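Aspartate-semialdehyde dehydrogenase (Candida albicans, PDB 3HSK) catalyses the NADPH-dependent reductive dephosphorylation of 4-phospho-L-aspartate to its semialdehyde, the second step toward methionine and threonine. Local coordinates at residues I47-A52 with L92-V97; K20-L25 with L37-H42. All blocks are in the same frame, centred on the assembly; numbering follows the deposited sequence.

Interaction 1: residues I47-A52 with L92-V97; sequences IHALGA and LECDVV. With NAP (NADP nicotinamide-adenine-dinucleotide phosphate), chain C.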
ATOM      1  N   ILE A  47      27.556  28.891   1.296  1.00 60.47           N
ATOM      2  CA  ILE A  47      26.363  29.464   0.681  1.00 59.79           C
ATOM      3  C   ILE A  47      26.684  30.877   0.194  1.00 59.26           C
ATOM      4  O   ILE A  47      26.893  31.793   0.990  1.00 59.30           O
ATOM      5  CB  ILE A  47      25.149  29.452   1.643  1.00 59.92           C
ATOM      6  CG1 ILE A  47      24.831  28.012   2.077  1.00 59.96           C
ATOM      7  CG2 ILE A  47      23.933  30.090   0.976  1.00 59.86           C
ATOM      8  CD1 ILE A  47      24.036  27.882   3.366  1.00 59.58           C
ATOM      9  N   HIS A  48      26.730  31.031  -1.124  1.00 58.42           N
ATOM     10  CA  HIS A  48      27.249  32.243  -1.750  1.00 57.65           C
ATOM     11  C   HIS A  48      26.174  33.065  -2.457  1.00 57.03           C
ATOM     12  O   HIS A  48      26.242  34.293  -2.468  1.00 57.09           O
ATOM     13  CB  HIS A  48      28.368  31.878  -2.733  1.00 57.64           C
ATOM     14  CG  HIS A  48      29.229  33.036  -3.122  1.00 57.96           C
ATOM     15  ND1 HIS A  48      29.174  33.617  -4.370  1.00 58.27           N
ATOM     16  CD2 HIS A  48      30.163  33.725  -2.426  1.00 58.13           C
ATOM     17  CE1 HIS A  48      30.039  34.613  -4.428  1.00 58.22           C
ATOM     18  NE2 HIS A  48      30.652  34.701  -3.260  1.00 58.00           N
ATOM     19  N   ALA A  49      25.197  32.386  -3.055  1.00 56.23           N
ATOM     20  CA  ALA A  49      24.119  33.045  -3.792  1.00 55.61           C
ATOM     21  C   ALA A  49      22.787  32.327  -3.590  1.00 55.16           C
ATOM     22  O   ALA A  49      22.733  31.094  -3.601  1.00 55.02           O
ATOM     23  CB  ALA A  49      24.461  33.122  -5.275  1.00 55.51           C
ATOM     24  N   LEU A  50      21.722  33.103  -3.397  1.00 54.46           N
ATOM     25  CA  LEU A  50      20.365  32.560  -3.303  1.00 53.92           C
ATOM     26  C   LEU A  50      19.454  33.199  -4.341  1.00 53.62           C
ATOM     27  O   LEU A  50      19.509  34.405  -4.564  1.00 53.64           O
ATOM     28  CB  LEU A  50      19.783  32.766  -1.902  1.00 53.94           C
ATOM     29  CG  LEU A  50      20.453  32.095  -0.697  1.00 53.91           C
ATOM     30  CD1 LEU A  50      19.629  32.345   0.550  1.00 53.50           C
ATOM     31  CD2 LEU A  50      20.646  30.593  -0.909  1.00 53.34           C
ATOM     32  N   GLY A  51      18.612  32.389  -4.971  1.00 53.26           N
ATOM     33  CA  GLY A  51      17.749  32.872  -6.038  1.00 52.81           C
ATOM     34  C   GLY A  51      16.294  32.483  -5.879  1.00 52.56           C
ATOM     35  O   GLY A  51      15.982  31.341  -5.537  1.00 52.35           O
ATOM     36  N   ALA A  52      15.410  33.450  -6.124  1.00 52.35           N
ATOM     37  CA  ALA A  52      13.965  33.227  -6.184  1.00 52.26           C
ATOM     38  C   ALA A  52      13.334  34.193  -7.194  1.00 52.28           C
ATOM     39  O   ALA A  52      14.048  34.818  -7.980  1.00 52.05           O
ATOM     40  CB  ALA A  52      13.339  33.382  -4.809  1.00 51.94           C
ATOM     41  N   LEU A  92      27.487  33.488 -11.001  1.00 57.02           N
ATOM     42  CA  LEU A  92      28.621  33.153 -11.866  1.00 56.73           C
ATOM     43  C   LEU A  92      29.871  32.759 -11.078  1.00 56.35           C
ATOM     44  O   LEU A  92      30.831  32.224 -11.649  1.00 56.54           O
ATOM     45  CB  LEU A  92      28.939  34.300 -12.833  1.00 56.77           C
ATOM     46  CG  LEU A  92      28.380  34.174 -14.254  1.00 57.07           C
ATOM     47  CD1 LEU A  92      28.409  35.522 -14.968  1.00 57.59           C
ATOM     48  CD2 LEU A  92      29.150  33.117 -15.058  1.00 57.68           C
ATOM     49  N   GLU A  93      29.846  33.010  -9.772  1.00 55.74           N
ATOM     50  CA  GLU A  93      30.981  32.718  -8.896  1.00 55.37           C
ATOM     51  C   GLU A  93      30.847  31.372  -8.176  1.00 54.65           C
ATOM     52  O   GLU A  93      31.800  30.913  -7.534  1.00 54.64           O
ATOM     53  CB  GLU A  93      31.179  33.846  -7.873  1.00 55.37           C
ATOM     54  CG  GLU A  93      31.448  35.222  -8.497  1.00 56.02           C
ATOM     55  CD  GLU A  93      31.860  36.273  -7.482  1.00 56.13           C
ATOM     56  OE1 GLU A  93      31.767  36.015  -6.263  1.00 56.84           O
ATOM     57  OE2 GLU A  93      32.285  37.371  -7.911  1.00 58.07           O
ATOM     58  N   CYS A  94      29.671  30.752  -8.286  1.00 53.66           N
ATOM     59  CA  CYS A  94      29.395  29.473  -7.630  1.00 52.60           C
ATOM     60  C   CYS A  94      29.981  28.297  -8.396  1.00 51.97           C
ATOM     61  O   CYS A  94      29.809  28.187  -9.616  1.00 51.77           O
ATOM     62  CB  CYS A  94      27.892  29.253  -7.476  1.00 52.75           C
ATOM     63  SG  CYS A  94      27.056  30.477  -6.488  1.00 51.77           S
ATOM     64  N   ASP A  95      30.650  27.415  -7.654  1.00 51.14           N
ATOM     65  CA  ASP A  95      31.195  26.161  -8.179  1.00 50.21           C
ATOM     66  C   ASP A  95      30.104  25.128  -8.452  1.00 49.55           C
ATOM     67  O   ASP A  95      30.280  24.234  -9.282  1.00 49.49           O
ATOM     68  CB  ASP A  95      32.213  25.586  -7.190  1.00 50.35           C
ATOM     69  CG  ASP A  95      33.442  26.471  -7.034  1.00 50.50           C
ATOM     70  OD1 ASP A  95      34.147  26.691  -8.040  1.00 51.21           O
ATOM     71  OD2 ASP A  95      33.706  26.938  -5.904  1.00 50.36           O
ATOM     72  N   VAL A  96      28.989  25.250  -7.731  1.00 48.70           N
ATOM     73  CA  VAL A  96      27.836  24.354  -7.870  1.00 47.67           C
ATOM     74  C   VAL A  96      26.539  25.096  -7.528  1.00 47.04           C
ATOM     75  O   VAL A  96      26.491  25.866  -6.566  1.00 46.92           O
ATOM     76  CB  VAL A  96      27.986  23.063  -7.009  1.00 47.57           C
ATOM     77  CG1 VAL A  96      27.864  23.359  -5.509  1.00 46.97           C
ATOM     78  CG2 VAL A  96      26.978  22.002  -7.445  1.00 47.64           C
ATOM     79  N   VAL A  97      25.500  24.868  -8.327  1.00 46.28           N
ATOM     80  CA  VAL A  97      24.225  25.553  -8.142  1.00 45.57           C
ATOM     81  C   VAL A  97      23.069  24.563  -7.998  1.00 45.13           C
ATOM     82  O   VAL A  97      22.641  23.946  -8.977  1.00 44.90           O
ATOM     83  CB  VAL A  97      23.934  26.550  -9.299  1.00 45.60           C
ATOM     84  CG1 VAL A  97      22.559  27.186  -9.137  1.00 44.86           C
ATOM     85  CG2 VAL A  97      25.013  27.630  -9.371  1.00 45.73           C
TER
HETATM   86  PA  NAP C 366       7.102  27.415  -5.594  1.00 84.31           P
HETATM   87  O1A NAP C 366       7.177  28.303  -4.410  1.00 84.37           O
HETATM   88  O2A NAP C 366       6.008  27.834  -6.505  1.00 84.28           O
HETATM   89  O5B NAP C 366       8.509  27.409  -6.372  1.00 79.75           O
HETATM   90  C5B NAP C 366       9.680  26.956  -5.736  1.00 73.29           C
HETATM   91  C4B NAP C 366      10.727  28.053  -5.826  1.00 68.81           C
HETATM   92  O4B NAP C 366      10.728  28.598  -7.136  1.00 67.06           O
HETATM   93  C3B NAP C 366      10.428  29.190  -4.859  1.00 66.98           C
HETATM   94  O3B NAP C 366      11.580  29.503  -4.116  1.00 65.57           O
HETATM   95  C2B NAP C 366      10.037  30.345  -5.758  1.00 65.56           C
HETATM   96  O2B NAP C 366      10.449  31.593  -5.258  1.00 64.92           O
HETATM   97  C1B NAP C 366      10.718  30.011  -7.074  1.00 64.86           C
HETATM   98  N9A NAP C 366      10.002  30.629  -8.207  1.00 64.04           N
HETATM   99  C8A NAP C 366       8.668  30.531  -8.510  1.00 63.73           C
HETATM  100  N7A NAP C 366       8.426  31.258  -9.623  1.00 63.53           N
HETATM  101  C5A NAP C 366       9.584  31.821 -10.035  1.00 63.74           C
HETATM  102  C6A NAP C 366       9.906  32.654 -11.105  1.00 64.10           C
HETATM  103  N6A NAP C 366       8.968  33.040 -11.964  1.00 63.92           N
HETATM  104  N1A NAP C 366      11.213  33.081 -11.275  1.00 64.23           N
HETATM  105  C2A NAP C 366      12.197  32.680 -10.388  1.00 63.94           C
HETATM  106  N3A NAP C 366      11.865  31.858  -9.326  1.00 63.36           N
HETATM  107  C4A NAP C 366      10.586  31.435  -9.151  1.00 63.59           C
HETATM  108  O3  NAP C 366       6.914  25.880  -5.140  1.00 87.74           O
HETATM  109  PN  NAP C 366       7.004  25.162  -3.698  1.00 91.83           P
HETATM  110  O1N NAP C 366       6.354  23.835  -3.822  1.00 91.90           O
HETATM  111  O2N NAP C 366       8.394  25.241  -3.190  1.00 91.58           O
HETATM  112  O5D NAP C 366       6.069  26.095  -2.774  1.00 93.43           O
HETATM  113  C5D NAP C 366       5.688  25.671  -1.482  1.00 96.33           C
HETATM  114  C4D NAP C 366       4.237  25.177  -1.416  1.00 98.25           C
HETATM  115  O4D NAP C 366       3.558  25.882  -0.384  1.00 99.10           O
HETATM  116  C3D NAP C 366       3.429  25.365  -2.700  1.00 98.95           C
HETATM  117  O3D NAP C 366       3.289  24.153  -3.412  1.00 98.88           O
HETATM  118  C2D NAP C 366       2.086  25.909  -2.243  1.00 99.63           C
HETATM  119  O2D NAP C 366       1.120  24.881  -2.175  1.00 99.48           O
HETATM  120  C1D NAP C 366       2.342  26.455  -0.842  1.00100.14           C
HETATM  121  N1N NAP C 366       2.408  27.942  -0.840  1.00100.71           N
HETATM  122  C2N NAP C 366       1.361  28.643  -0.294  1.00101.21           C
HETATM  123  C3N NAP C 366       1.372  30.041  -0.261  1.00101.59           C
HETATM  124  C7N NAP C 366       0.389  30.775   0.614  1.00101.81           C
HETATM  125  O7N NAP C 366       0.122  32.142   0.371  1.00101.71           O
HETATM  126  N7N NAP C 366      -0.212  30.116   1.608  1.00102.01           N
HETATM  127  C4N NAP C 366       2.465  30.728  -0.799  1.00101.16           C
HETATM  128  C5N NAP C 366       3.529  30.016  -1.354  1.00101.12           C
HETATM  129  C6N NAP C 366       3.486  28.622  -1.366  1.00100.93           C
HETATM  130  P2B NAP C 366       9.363  32.655  -4.714  1.00 64.02           P
HETATM  131  O1X NAP C 366       9.915  34.035  -4.957  1.00 63.58           O
HETATM  132  O2X NAP C 366       9.139  32.433  -3.239  1.00 64.29           O
HETATM  133  O3X NAP C 366       8.045  32.497  -5.434  1.00 63.96           O
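C94 SG packs against the methyl of A49, with A49 CB to C94 SG at 3.9 Å. The same sulfur lies at the edge of the H48 ring, 5.3 Å from its centroid. A small methyl and a weakly polar thiol suit this buried spot, where neither asks for a strong partner. Farther out, H48 and E93 meet toward the surface, where the CB of E93 lies 3.7 Å from H48 CE1. The exact position of the E93 carboxylate is doubtful, because it is modelled too close to the ring, and its geometry gives no hydrogen bond to H48. With its CG anti to the backbone N (chi1 -163°), the H48 ring swings out toward the surface, where a weak hydrogen bond from ND1 to the carbonyl of N90 may help fix its rotation. N90 and F91 also touch A49. At the far end of strand 45-52, A52 CB approaches NADP, 3.4 Å from O2B of the adenosine ribose, while S53 and S56 hydrogen-bond the cofactor. Thiol-methyl packing on the inside and a histidine-glutamate contact on the outside thus make up this contact between the turn before strand 96-99 and the Rossmann-type sheet; any attraction between imidazole and carboxylate is probably weak.

Interaction 2: residues K20-L25 with L37-H42; sequences KKAGVL and LLLSKH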
ATOM      1  N   LYS A  20      34.039  24.892  -1.529  1.00 60.05           N
ATOM      2  CA  LYS A  20      33.430  25.275  -2.796  1.00 59.12           C
ATOM      3  C   LYS A  20      32.257  26.224  -2.546  1.00 58.46           C
ATOM      4  O   LYS A  20      31.574  26.123  -1.522  1.00 58.53           O
ATOM      5  CB  LYS A  20      32.968  24.034  -3.572  1.00 59.16           C
ATOM      6  CG  LYS A  20      34.083  23.056  -3.947  1.00 58.99           C
ATOM      7  CD  LYS A  20      34.907  23.527  -5.149  1.00 58.81           C
ATOM      8  CE  LYS A  20      36.114  22.621  -5.371  1.00 58.52           C
ATOM      9  NZ  LYS A  20      36.795  22.867  -6.673  1.00 57.79           N
ATOM     10  N   LYS A  21      32.036  27.149  -3.476  1.00 57.47           N
ATOM     11  CA  LYS A  21      30.960  28.133  -3.349  1.00 56.61           C
ATOM     12  C   LYS A  21      29.654  27.605  -3.938  1.00 55.53           C
ATOM     13  O   LYS A  21      29.613  27.164  -5.088  1.00 55.54           O
ATOM     14  CB  LYS A  21      31.359  29.463  -3.999  1.00 56.62           C
ATOM     15  CG  LYS A  21      32.352  30.282  -3.173  1.00 57.06           C
ATOM     16  CD  LYS A  21      32.901  31.471  -3.955  1.00 57.43           C
ATOM     17  CE  LYS A  21      33.471  32.558  -3.033  1.00 58.90           C
ATOM     18  NZ  LYS A  21      34.613  32.090  -2.182  1.00 60.21           N
ATOM     19  N   ALA A  22      28.587  27.655  -3.143  1.00 54.37           N
ATOM     20  CA  ALA A  22      27.305  27.071  -3.542  1.00 53.26           C
ATOM     21  C   ALA A  22      26.185  28.088  -3.725  1.00 52.29           C
ATOM     22  O   ALA A  22      25.989  28.978  -2.894  1.00 52.17           O
ATOM     23  CB  ALA A  22      26.882  25.983  -2.558  1.00 53.34           C
ATOM     24  N   GLY A  23      25.462  27.942  -4.831  1.00 51.22           N
ATOM     25  CA  GLY A  23      24.250  28.711  -5.087  1.00 50.02           C
ATOM     26  C   GLY A  23      23.016  27.843  -4.932  1.00 49.24           C
ATOM     27  O   GLY A  23      23.090  26.614  -5.042  1.00 49.00           O
ATOM     28  N   VAL A  24      21.884  28.488  -4.661  1.00 48.33           N
ATOM     29  CA  VAL A  24      20.595  27.805  -4.558  1.00 47.66           C
ATOM     30  C   VAL A  24      19.524  28.576  -5.324  1.00 47.43           C
ATOM     31  O   VAL A  24      19.218  29.725  -4.995  1.00 47.40           O
ATOM     32  CB  VAL A  24      20.128  27.611  -3.081  1.00 47.58           C
ATOM     33  CG1 VAL A  24      18.835  26.795  -3.033  1.00 47.15           C
ATOM     34  CG2 VAL A  24      21.212  26.938  -2.233  1.00 46.92           C
ATOM     35  N   LEU A  25      18.973  27.937  -6.353  1.00 46.98           N
ATOM     36  CA  LEU A  25      17.873  28.490  -7.129  1.00 46.71           C
ATOM     37  C   LEU A  25      16.559  27.974  -6.564  1.00 46.70           C
ATOM     38  O   LEU A  25      16.462  26.814  -6.158  1.00 46.47           O
ATOM     39  CB  LEU A  25      18.006  28.096  -8.601  1.00 46.81           C
ATOM     40  CG  LEU A  25      19.205  28.662  -9.371  1.00 46.41           C
ATOM     41  CD1 LEU A  25      19.373  27.964 -10.710  1.00 45.05           C
ATOM     42  CD2 LEU A  25      19.059  30.168  -9.557  1.00 46.64           C
ATOM     43  N   LEU A  37      19.401  24.794   4.698  1.00 53.92           N
ATOM     44  CA  LEU A  37      19.513  24.227   6.040  1.00 54.86           C
ATOM     45  C   LEU A  37      20.687  23.246   6.131  1.00 55.56           C
ATOM     46  O   LEU A  37      21.487  23.319   7.065  1.00 55.92           O
ATOM     47  CB  LEU A  37      18.199  23.556   6.468  1.00 54.83           C
ATOM     48  CG  LEU A  37      18.068  23.086   7.926  1.00 55.11           C
ATOM     49  CD1 LEU A  37      17.820  24.257   8.865  1.00 55.64           C
ATOM     50  CD2 LEU A  37      16.959  22.054   8.076  1.00 54.65           C
ATOM     51  N   LEU A  38      20.793  22.348   5.152  1.00 56.41           N
ATOM     52  CA  LEU A  38      21.891  21.378   5.100  1.00 57.04           C
ATOM     53  C   LEU A  38      23.253  22.019   4.865  1.00 57.58           C
ATOM     54  O   LEU A  38      24.166  21.834   5.671  1.00 57.79           O
ATOM     55  CB  LEU A  38      21.629  20.300   4.046  1.00 56.99           C
ATOM     56  CG  LEU A  38      20.829  19.075   4.486  1.00 57.20           C
ATOM     57  CD1 LEU A  38      20.614  18.166   3.297  1.00 56.94           C
ATOM     58  CD2 LEU A  38      21.536  18.325   5.618  1.00 57.11           C
ATOM     59  N   LEU A  39      23.380  22.771   3.772  1.00 58.18           N
ATOM     60  CA  LEU A  39      24.642  23.424   3.398  1.00 58.95           C
ATOM     61  C   LEU A  39      25.182  24.333   4.503  1.00 59.62           C
ATOM     62  O   LEU A  39      26.374  24.656   4.535  1.00 59.60           O
ATOM     63  CB  LEU A  39      24.468  24.235   2.111  1.00 58.86           C
ATOM     64  CG  LEU A  39      24.206  23.503   0.791  1.00 58.84           C
ATOM     65  CD1 LEU A  39      23.631  24.461  -0.239  1.00 58.62           C
ATOM     66  CD2 LEU A  39      25.471  22.845   0.263  1.00 59.24           C
ATOM     67  N   SER A  40      24.291  24.733   5.407  1.00 60.34           N
ATOM     68  CA  SER A  40      24.631  25.601   6.523  1.00 61.18           C
ATOM     69  C   SER A  40      25.541  24.904   7.533  1.00 61.57           C
ATOM     70  O   SER A  40      26.333  25.553   8.216  1.00 61.57           O
ATOM     71  CB  SER A  40      23.354  26.071   7.215  1.00 61.09           C
ATOM     72  OG  SER A  40      23.547  27.347   7.784  1.00 62.02           O
ATOM     73  N   LYS A  41      25.414  23.583   7.614  1.00 62.22           N
ATOM     74  CA  LYS A  41      26.185  22.761   8.547  1.00 62.76           C
ATOM     75  C   LYS A  41      27.387  22.096   7.862  1.00 63.21           C
ATOM     76  O   LYS A  41      28.197  21.428   8.515  1.00 63.30           O
ATOM     77  CB  LYS A  41      25.282  21.690   9.164  1.00 62.72           C
ATOM     78  CG  LYS A  41      23.964  22.217   9.720  1.00 63.04           C
ATOM     79  CD  LYS A  41      22.919  21.119   9.777  1.00 63.61           C
ATOM     80  CE  LYS A  41      21.674  21.572  10.514  1.00 64.15           C
ATOM     81  NZ  LYS A  41      20.625  20.506  10.536  1.00 64.75           N
ATOM     82  N   HIS A  42      27.498  22.281   6.547  1.00 63.63           N
ATOM     83  CA  HIS A  42      28.542  21.619   5.772  1.00 64.02           C
ATOM     84  C   HIS A  42      29.859  22.393   5.810  1.00 64.13           C
ATOM     85  O   HIS A  42      29.893  23.579   5.481  1.00 64.25           O
ATOM     86  CB  HIS A  42      28.091  21.393   4.329  1.00 64.11           C
ATOM     87  CG  HIS A  42      28.642  20.141   3.721  1.00 64.94           C
ATOM     88  ND1 HIS A  42      29.977  19.985   3.416  1.00 65.07           N
ATOM     89  CD2 HIS A  42      28.038  18.982   3.366  1.00 65.52           C
ATOM     90  CE1 HIS A  42      30.173  18.785   2.901  1.00 65.45           C
ATOM     91  NE2 HIS A  42      29.012  18.157   2.858  1.00 65.72           N
TER
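A22 and V24, two residues apart on strand 20-25, both direct their side chains at L39 near the end of helix 30-39. K20 and K21 precede them at the partly exposed start of the strand, a place suited to long charged chains: NZ of K20 hydrogen-bonds the backbone O of I381, the C-terminal residue, and the backbone N of K21 is held by the carboxylate of D95. At A22 the chain enters the core. Its methyl meets the leucine at 4.3 Å, from A22 CB to L39 CD1, and so short a side chain is consistent with a helix lying close over the strand, the CA atoms of A22 and L39 being 8.3 Å apart. G23 comes next; a beta carbon there would point away from the helix. V24 then returns to the helix-facing side, its CG2 and L39 CD1 meeting tip to tip at 4.0 Å. That methyl lies anti to the carbonyl carbon because CG1 takes the position anti to the backbone N (chi1 -175°). The leucine reaches both residues through CD1, and it also touches F45 and I47 of strand 45-52, F98 of strand 96-99 and I369 of helix 364-376. Strand 20-25, helix 30-39 and strand 45-52 form the first beta-alpha-beta unit of the NADP-binding domain, in which the helix leads from one strand to its parallel neighbour. With branched aliphatic groups meeting a methyl in a buried setting, the contact is purely apolar; hydrophobic burial and van der Waals packing, rather than directional bonds, hold these side chains together.

How the interactions relate
Strand 20-25 ties the two contacts together, since it lies between strands 45-52 and 96-99 in the parallel sheet. Probable backbone hydrogen bonds join the pair directly: H48 N to A22 O at 2.8 Å and G51 N to V24 O at 2.7 Å. Interaction 2 is wholly buried, attaching a helix to the sheet through aliphatic groups alone. Interaction 1 is only partly buried and grades from methyl and thiol inside to imidazole and carboxylate at the exposed side, following the buried C94 and exposed E93 of its turn. C94 SG also packs on G23 N, 3.4 Å away, bringing interaction 1 against strand 20-25. Both belong to the NADP-binding domain, but only interaction 1 includes a residue of the cofactor pocket.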